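Phosphoinositol-specific phospholipase C (Pseudomonas sp., PDB 5FYP) probably cleaves phosphoinositides at the glycerol–phosphate bond in a calcium-dependent reaction, as a bacterial phospholipase C of TIM-barrel type. Local coordinates at residues S12-F17 against G110-T115; F269-I273 against A290-R296. Residue numbers count along the deposited sequence, not the author numbering.

Contact 1: residues S12-F17 against G110-T115; sequences SWNTPF and GHFPIT
Residues S12-F17, irregular backbone, open with a type I beta turn from S12 to T15, closed by T15 N to S12 O at 3.0 Å; T15 and P16 then run extended into F17. G110 (phi 85°) starts G110-T115, which is extended from H111 onward. CA–CA distances of 8.0 Å (W13–F112) and 8.9 Å (F17–P113) keep the backbones apart. F112 (chi1 t) turns its ring edge to the face of W13 (chi1 m, chi2 105°) in a T-shaped stack, planes at 69°, the centroid of W13's six-membered ring 5.7 Å from that of F112. W13 CH2 also reaches F112 N at 3.4 Å. F17 (chi1 t) places CE1 4.2 Å from F112 CE1 and 3.9 Å from P113 CG, and CZ 3.5 Å from T115 OG1. H111 (chi1 p), directed away from S12-F17, donates from ND1 to F112 O (2.8 Å), and its NE2 hydrogen-bonds to S105 OG. The loop entering strand 20-25 thus packs on the entry to strand 114-120, F112 touching I20 and Q22, consistent with closing one end of a TIM barrel. With 307 Å² buried and no polar bond, what passes directly between the segments is aromatic and apolar packing.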
# COMPACT_ATOMS: atom_id res chain seq x y z
N SER A 12 13.56 -2.14 -14.74
CA SER A 12 12.45 -2.47 -13.87
C SER A 12 11.29 -3.15 -14.60
O SER A 12 10.58 -3.96 -14.03
CB SER A 12 11.89 -1.20 -13.21
OG SER A 12 12.89 -0.51 -12.49
N TRP A 13 11.08 -2.80 -15.86
CA TRP A 13 9.86 -3.19 -16.56
C TRP A 13 9.71 -4.69 -16.70
O TRP A 13 8.61 -5.22 -16.52
CB TRP A 13 9.78 -2.47 -17.90
CG TRP A 13 9.51 -1.05 -17.75
CD1 TRP A 13 10.40 -0.01 -17.91
CD2 TRP A 13 8.28 -0.47 -17.32
NE1 TRP A 13 9.78 1.17 -17.66
CE2 TRP A 13 8.48 0.92 -17.27
CE3 TRP A 13 7.03 -1.00 -17.02
CZ2 TRP A 13 7.45 1.80 -16.94
CZ3 TRP A 13 6.04 -0.15 -16.67
CH2 TRP A 13 6.23 1.25 -16.68
N ASN A 14 10.80 -5.38 -16.98
CA ASN A 14 10.78 -6.84 -17.12
C ASN A 14 11.09 -7.57 -15.81
O ASN A 14 11.29 -8.77 -15.82
CB ASN A 14 11.73 -7.27 -18.24
CG ASN A 14 11.40 -8.64 -18.77
OD1 ASN A 14 10.24 -9.07 -18.80
ND2 ASN A 14 12.44 -9.33 -19.22
N THR A 15 11.05 -6.86 -14.68
CA THR A 15 11.33 -7.46 -13.39
C THR A 15 10.01 -7.74 -12.67
O THR A 15 9.14 -6.89 -12.63
CB THR A 15 12.18 -6.51 -12.54
OG1 THR A 15 13.37 -6.15 -13.26
CG2 THR A 15 12.60 -7.08 -11.23
N PRO A 16 9.86 -8.92 -12.04
CA PRO A 16 8.72 -9.17 -11.17
C PRO A 16 8.57 -8.05 -10.14
O PRO A 16 9.57 -7.56 -9.63
CB PRO A 16 9.09 -10.49 -10.49
CG PRO A 16 9.90 -11.19 -11.54
CD PRO A 16 10.76 -10.09 -12.09
N PHE A 17 7.34 -7.69 -9.82
CA PHE A 17 7.13 -6.57 -8.90
C PHE A 17 7.84 -6.73 -7.57
O PHE A 17 8.35 -5.76 -7.01
CB PHE A 17 5.63 -6.38 -8.70
CG PHE A 17 5.24 -5.12 -7.94
CD1 PHE A 17 5.39 -3.88 -8.51
CD2 PHE A 17 4.74 -5.19 -6.66
CE1 PHE A 17 5.03 -2.74 -7.82
CE2 PHE A 17 4.37 -4.06 -5.96
CZ PHE A 17 4.51 -2.81 -6.53
N GLY A 110 -0.05 3.48 -19.54
CA GLY A 110 1.22 2.78 -19.54
C GLY A 110 2.05 3.01 -18.30
O GLY A 110 3.21 2.62 -18.26
N HIS A 111 1.46 3.63 -17.27
CA HIS A 111 2.26 3.94 -16.11
C HIS A 111 2.71 2.70 -15.34
O HIS A 111 2.03 1.67 -15.30
CB HIS A 111 1.54 4.92 -15.17
CG HIS A 111 0.26 4.42 -14.56
ND1 HIS A 111 0.21 3.57 -13.49
CD2 HIS A 111 -1.03 4.71 -14.86
CE1 HIS A 111 -1.05 3.35 -13.16
NE2 HIS A 111 -1.82 4.04 -13.96
N PHE A 112 3.87 2.83 -14.73
CA PHE A 112 4.34 1.87 -13.76
C PHE A 112 3.27 1.71 -12.68
O PHE A 112 2.60 2.69 -12.33
CB PHE A 112 5.66 2.40 -13.17
CG PHE A 112 6.32 1.47 -12.22
CD1 PHE A 112 5.94 1.43 -10.89
CD2 PHE A 112 7.33 0.63 -12.64
CE1 PHE A 112 6.52 0.53 -10.02
CE2 PHE A 112 7.94 -0.24 -11.77
CZ PHE A 112 7.52 -0.30 -10.46
N PRO A 113 3.03 0.50 -12.17
CA PRO A 113 1.94 0.32 -11.22
C PRO A 113 2.06 1.24 -10.01
O PRO A 113 3.16 1.40 -9.45
CB PRO A 113 2.05 -1.15 -10.82
CG PRO A 113 3.47 -1.53 -11.17
CD PRO A 113 3.73 -0.76 -12.43
N ILE A 114 0.93 1.81 -9.61
CA ILE A 114 0.87 2.69 -8.43
C ILE A 114 0.45 1.88 -7.22
O ILE A 114 -0.53 1.15 -7.30
CB ILE A 114 -0.11 3.83 -8.66
CG1 ILE A 114 0.34 4.72 -9.81
CG2 ILE A 114 -0.33 4.64 -7.38
CD1 ILE A 114 -0.75 5.62 -10.35
N THR A 115 1.17 2.04 -6.13
CA THR A 115 0.82 1.40 -4.87
C THR A 115 0.38 2.49 -3.90
O THR A 115 1.10 3.47 -3.68
CB THR A 115 1.99 0.59 -4.30
OG1 THR A 115 2.36 -0.41 -5.24
CG2 THR A 115 1.62 -0.11 -3.01

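Contact 2: residues F269-I273 against A290-R296; sequences FAQHI and AGGYRIR
F269 and R296, with A290 and I273 as equals after them, carry most of this contact, in which the opening turn of helix 269-274 packs on a hairpin-like turn and the strand that follows it. The helical hydrogen bond from I273 N to F269 O (2.8 Å) sets F269 and I273 on one side, both with CB toward A290-R296. That segment starts with a type I' beta turn from A290 to Y293, closed in both directions by A290 N to Y293 O (2.8 Å) and Y293 N to A290 O (3.0 Å); G291 and G292 supply its positive phi angles (57° and 85°). From I295 the chain is extended as strand 295-297. The nearest CA pairs are A270–A290 at 5.4 Å and I273–R296 at 8.8 Å.

F269 (chi1 t, chi2 41°) thrusts its ring into the bend: CD2 is 3.7 Å from A290 CB, CE2 3.4 Å from Y293 O at the ring edge, and CZ 3.4 Å from R294 O. A290 CB also meets A270 CB (4.2 Å) and I273 CD1 (4.1 Å). R296 (chi1 p, chi2 t, chi3 m) carries its aliphatic part across the end of I273, CD 3.5 Å from I273 CD1, which sits over one face of the guanidinium. R294 points away, and its NH2 and NH1 hydrogen-bond to A286 O and S43 O.

F269 touches V23 and I273 touches A21, so the helix lies on one face of a sheet near its outermost strand, 295-297, antiparallel to 20-25. Joining parallel strands 258-262 and 279-282, it completes a beta-alpha-beta crossover, as in a TIM barrel.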
# COMPACT_ATOMS: atom_id res chain seq x y z
N PHE A 269 18.44 5.35 -0.01
CA PHE A 269 17.75 4.39 -0.87
C PHE A 269 18.67 3.24 -1.24
O PHE A 269 18.29 2.06 -1.18
CB PHE A 269 17.17 5.09 -2.11
CG PHE A 269 16.41 4.20 -3.07
CD1 PHE A 269 15.53 3.20 -2.63
CD2 PHE A 269 16.52 4.43 -4.44
CE1 PHE A 269 14.84 2.44 -3.56
CE2 PHE A 269 15.81 3.67 -5.36
CZ PHE A 269 14.97 2.68 -4.92
N ALA A 270 19.92 3.55 -1.59
CA ALA A 270 20.87 2.49 -1.93
C ALA A 270 21.04 1.51 -0.81
O ALA A 270 21.11 0.30 -1.03
CB ALA A 270 22.22 3.09 -2.34
N GLN A 271 21.14 1.98 0.42
CA GLN A 271 21.29 1.07 1.53
C GLN A 271 20.02 0.24 1.75
O GLN A 271 20.10 -0.98 2.01
CB GLN A 271 21.68 1.79 2.79
CG GLN A 271 21.95 0.80 3.87
N HIS A 272 18.85 0.86 1.62
CA HIS A 272 17.62 0.08 1.68
C HIS A 272 17.49 -0.99 0.60
O HIS A 272 16.94 -2.07 0.88
CB HIS A 272 16.42 1.03 1.67
CG HIS A 272 16.25 1.77 2.96
ND1 HIS A 272 15.91 3.10 3.02
CD2 HIS A 272 16.40 1.36 4.24
CE1 HIS A 272 15.81 3.46 4.29
NE2 HIS A 272 16.10 2.42 5.05
N ILE A 273 17.98 -0.71 -0.59
CA ILE A 273 18.04 -1.72 -1.65
C ILE A 273 18.88 -2.91 -1.18
O ILE A 273 18.51 -4.07 -1.37
CB ILE A 273 18.62 -1.11 -2.94
CG1 ILE A 273 17.61 -0.11 -3.54
CG2 ILE A 273 19.00 -2.17 -3.94
CD1 ILE A 273 18.19 0.78 -4.63
N ALA A 290 19.05 6.55 -6.16
CA ALA A 290 20.26 5.74 -6.26
C ALA A 290 20.59 5.66 -7.72
O ALA A 290 19.81 5.15 -8.52
CB ALA A 290 20.02 4.35 -5.66
N GLY A 291 21.78 6.14 -8.09
CA GLY A 291 22.16 6.18 -9.51
C GLY A 291 21.18 6.96 -10.39
O GLY A 291 20.98 6.63 -11.56
N GLY A 292 20.53 7.95 -9.78
CA GLY A 292 19.53 8.78 -10.46
C GLY A 292 18.12 8.22 -10.50
O GLY A 292 17.22 8.87 -11.04
N TYR A 293 17.94 7.03 -9.91
CA TYR A 293 16.67 6.33 -9.97
C TYR A 293 15.98 6.28 -8.60
O TYR A 293 16.64 6.17 -7.56
CB TYR A 293 16.85 4.92 -10.49
CG TYR A 293 17.40 4.84 -11.90
CD1 TYR A 293 16.75 5.46 -12.97
CD2 TYR A 293 18.54 4.10 -12.17
CE1 TYR A 293 17.25 5.39 -14.27
CE2 TYR A 293 19.04 4.01 -13.47
CZ TYR A 293 18.36 4.64 -14.49
OH TYR A 293 18.87 4.55 -15.79
N ARG A 294 14.65 6.32 -8.64
CA ARG A 294 13.81 6.05 -7.46
C ARG A 294 13.09 4.72 -7.53
O ARG A 294 12.44 4.33 -6.56
CB ARG A 294 12.83 7.17 -7.19
CG ARG A 294 13.49 8.52 -6.98
CD ARG A 294 12.59 9.50 -6.23
NE ARG A 294 13.07 10.87 -6.36
CZ ARG A 294 12.88 11.65 -7.42
NH1 ARG A 294 12.11 11.28 -8.41
NH2 ARG A 294 13.46 12.85 -7.46
N ILE A 295 13.20 4.01 -8.66
CA ILE A 295 12.61 2.68 -8.85
C ILE A 295 13.64 1.88 -9.63
O ILE A 295 14.08 2.31 -10.71
CB ILE A 295 11.27 2.71 -9.62
CG1 ILE A 295 10.22 3.52 -8.85
CG2 ILE A 295 10.80 1.31 -9.94
CD1 ILE A 295 8.86 3.52 -9.45
N ARG A 296 14.04 0.73 -9.10
CA ARG A 296 15.00 -0.12 -9.80
C ARG A 296 14.95 -1.52 -9.26
O ARG A 296 14.56 -1.74 -8.13
CB ARG A 296 16.41 0.41 -9.65
CG ARG A 296 16.79 0.83 -8.28
CD ARG A 296 18.29 0.94 -8.15
NE ARG A 296 18.86 -0.39 -7.94
CZ ARG A 296 20.10 -0.64 -7.57
NH1 ARG A 296 21.00 0.34 -7.40
NH2 ARG A 296 20.42 -1.92 -7.38

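Overall arrangement
Contacts 1 and 2 follow one another along the chain, the first closing before the second opens, yet their centres are only about 15 Å apart and they touch. S12 OG, which hydrogen-bonds to D9 O, packs 3.4 Å from R296 CA, and F112 CZ lies 3.7 Å from I295 CG2. Strand 295-297 thus has I295 against the aromatic cluster of contact 1 and R296 facing the helix of contact 2. Contact 1 packs the loop before strand 20-25 on the start of strand 114-120. The T115 side chain remains about 13 Å from the bound calcium, whose ligands are N27, E48, D50 and D119: packing distant from the metal can still involve strands that lead to it.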